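PDB 3RE9: sortase-like protein from Streptococcus suis, which is a class C sortase, a transpeptidase that probably joins pilin subunits covalently into pili on the bacterial surface. Local coordinates for residues T103-V108 against H163-R168. Residues are numbered along the deposited sequence; the frame is centred on the assembly and turned at random.
Sequences TDLTKV and HRLLVR
Leu105 points toward the strand from a short 3-10 turn and overlaps Val167 of strand 163-172. Its CG lies 3.8 Å from Val167 CG2, and the two side chains run past each other in opposite directions. Leu165 meets the turn two residues earlier, on the same side of the strand. With CG anti to the backbone N (chi1 176°), it puts CD2 against the backbone between Leu105 and Thr106. Leu165 CD2 lies 3.8 Å from Leu105 C. Leu165 CD2 also touches Thr106 CG2 at 3.6 Å, where the two side chains cross at about a right angle. Thr106 CB points away from the strand, but CG2 sits beside its own backbone N, close enough to join the contact. Past the turn, Val108 CG1 meets Val167 CG1 at 3.8 Å. The two methyls of Val167 are thus divided: CG2 meets Leu105 and CG1 meets Val108. The side chains meet through carbon atoms alone, mostly buried, with Thr106 as the exposed edge. Backbone bonds Lys107 N to Asp104 O and Val108 N to Leu105 O close the turn. Lys107 NZ also forms a salt bridge with Asp104 OD1, which has a second partner in Arg100. The turn belongs to the connection between strands 86-91 and 113-117. It packs over part of the beta-barrel of the sortase fold, where strand 163-172 runs between antiparallel strands 148-156 and 122-133; from the latter, Val127 touches Val108 and Ile130 touches Leu165.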
loop_
_atom_site.group_PDB
_atom_site.type_symbol
_atom_site.label_atom_id
_atom_site.label_comp_id
_atom_site.label_asym_id
_atom_site.label_seq_id
_atom_site.Cartn_x
_atom_site.Cartn_y
_atom_site.Cartn_z
ATOM N N THR A 103 8.066 7.445 10.855
ATOM C CA THR A 103 9.264 8.276 11.117
ATOM C C THR A 103 10.564 7.540 10.810
ATOM O O THR A 103 11.515 8.133 10.288
ATOM C CB THR A 103 9.276 8.743 12.578
ATOM O OG1 THR A 103 8.098 9.522 12.842
ATOM C CG2 THR A 103 10.550 9.545 12.919
ATOM N N ASP A 104 10.602 6.250 11.136
ATOM C CA ASP A 104 11.841 5.483 11.085
ATOM C C ASP A 104 11.997 4.705 9.778
ATOM O O ASP A 104 12.801 3.780 9.705
ATOM C CB ASP A 104 11.956 4.560 12.308
ATOM C CG ASP A 104 12.290 5.314 13.607
ATOM O OD1 ASP A 104 12.973 6.365 13.580
ATOM O OD2 ASP A 104 11.872 4.835 14.684
ATOM N N LEU A 105 11.227 5.084 8.755
ATOM C CA LEU A 105 11.282 4.484 7.426
ATOM C C LEU A 105 12.563 4.824 6.698
ATOM O O LEU A 105 12.985 4.103 5.780
ATOM C CB LEU A 105 10.110 4.988 6.596
ATOM C CG LEU A 105 9.535 4.061 5.526
ATOM C CD1 LEU A 105 9.016 2.741 6.130
ATOM C CD2 LEU A 105 8.415 4.823 4.779
ATOM N N THR A 106 13.148 5.953 7.087
ATOM C CA THR A 106 14.466 6.366 6.651
ATOM C C THR A 106 15.553 5.352 7.064
ATOM O O THR A 106 16.609 5.301 6.460
ATOM C CB THR A 106 14.821 7.797 7.165
ATOM O OG1 THR A 106 14.465 7.929 8.546
ATOM C CG2 THR A 106 14.088 8.848 6.377
ATOM N N LYS A 107 15.272 4.537 8.074
ATOM C CA LYS A 107 16.193 3.517 8.535
ATOM C C LYS A 107 16.036 2.169 7.814
ATOM O O LYS A 107 16.796 1.230 8.078
ATOM C CB LYS A 107 16.038 3.319 10.043
ATOM C CG LYS A 107 16.302 4.576 10.900
ATOM C CD LYS A 107 15.974 4.327 12.387
ATOM C CE LYS A 107 16.055 5.633 13.213
ATOM N NZ LYS A 107 15.296 6.873 12.657
ATOM N N VAL A 108 15.057 2.052 6.922
ATOM C CA VAL A 108 14.850 0.810 6.179
ATOM C C VAL A 108 15.907 0.674 5.079
ATOM O O VAL A 108 16.231 1.648 4.410
ATOM C CB VAL A 108 13.426 0.715 5.587
ATOM C CG1 VAL A 108 13.264 -0.563 4.789
ATOM C CG2 VAL A 108 12.388 0.758 6.692
ATOM N N HIS A 163 9.912 16.613 0.035
ATOM C CA HIS A 163 9.970 15.401 -0.819
ATOM C C HIS A 163 9.177 14.252 -0.206
ATOM O O HIS A 163 8.594 14.394 0.858
ATOM C CB HIS A 163 11.429 14.952 -1.045
ATOM C CG HIS A 163 12.220 15.895 -1.891
ATOM N ND1 HIS A 163 12.554 17.162 -1.474
ATOM C CD2 HIS A 163 12.724 15.766 -3.143
ATOM C CE1 HIS A 163 13.228 17.778 -2.432
ATOM N NE2 HIS A 163 13.345 16.952 -3.455
ATOM N N ARG A 164 9.151 13.124 -0.891
ATOM C CA ARG A 164 8.565 11.892 -0.365
ATOM C C ARG A 164 9.624 10.800 -0.377
ATOM O O ARG A 164 10.473 10.773 -1.274
ATOM C CB ARG A 164 7.380 11.423 -1.210
ATOM C CG ARG A 164 6.253 12.420 -1.334
ATOM C CD ARG A 164 5.550 12.627 0.004
ATOM N NE ARG A 164 4.545 13.700 -0.039
ATOM C CZ ARG A 164 4.808 14.991 0.145
ATOM N NH1 ARG A 164 6.054 15.399 0.388
ATOM N NH2 ARG A 164 3.820 15.879 0.081
ATOM N N LEU A 165 9.557 9.910 0.613
ATOM C CA LEU A 165 10.368 8.715 0.651
ATOM C C LEU A 165 9.560 7.500 0.159
ATOM O O LEU A 165 8.553 7.160 0.763
ATOM C CB LEU A 165 10.869 8.491 2.084
ATOM C CG LEU A 165 11.665 7.250 2.419
ATOM C CD1 LEU A 165 12.925 7.198 1.578
ATOM C CD2 LEU A 165 11.998 7.312 3.866
ATOM N N LEU A 166 10.027 6.851 -0.922
ATOM C CA LEU A 166 9.363 5.707 -1.536
ATOM C C LEU A 166 10.175 4.453 -1.315
ATOM O O LEU A 166 11.167 4.200 -2.025
ATOM C CB LEU A 166 9.181 5.894 -3.057
ATOM C CG LEU A 166 8.679 7.179 -3.707
ATOM C CD1 LEU A 166 8.174 6.881 -5.080
ATOM C CD2 LEU A 166 7.574 7.789 -2.884
ATOM N N VAL A 167 9.742 3.657 -0.340
ATOM C CA VAL A 167 10.390 2.392 -0.007
ATOM C C VAL A 167 9.621 1.215 -0.604
ATOM O O VAL A 167 8.531 0.907 -0.147
ATOM C CB VAL A 167 10.524 2.246 1.517
ATOM C CG1 VAL A 167 11.418 1.092 1.852
ATOM C CG2 VAL A 167 11.079 3.533 2.094
ATOM N N ARG A 168 10.200 0.565 -1.617
ATOM C CA ARG A 168 9.511 -0.444 -2.422
ATOM C C ARG A 168 10.038 -1.865 -2.232
ATOM O O ARG A 168 11.229 -2.069 -2.247
ATOM C CB ARG A 168 9.619 -0.090 -3.902
ATOM C CG ARG A 168 8.763 -1.018 -4.793
ATOM C CD ARG A 168 9.088 -0.871 -6.242
ATOM N NE ARG A 168 10.412 -1.395 -6.579
ATOM C CZ ARG A 168 10.873 -1.465 -7.827
ATOM N NH1 ARG A 168 10.120 -1.048 -8.831
ATOM N NH2 ARG A 168 12.080 -1.923 -8.081
#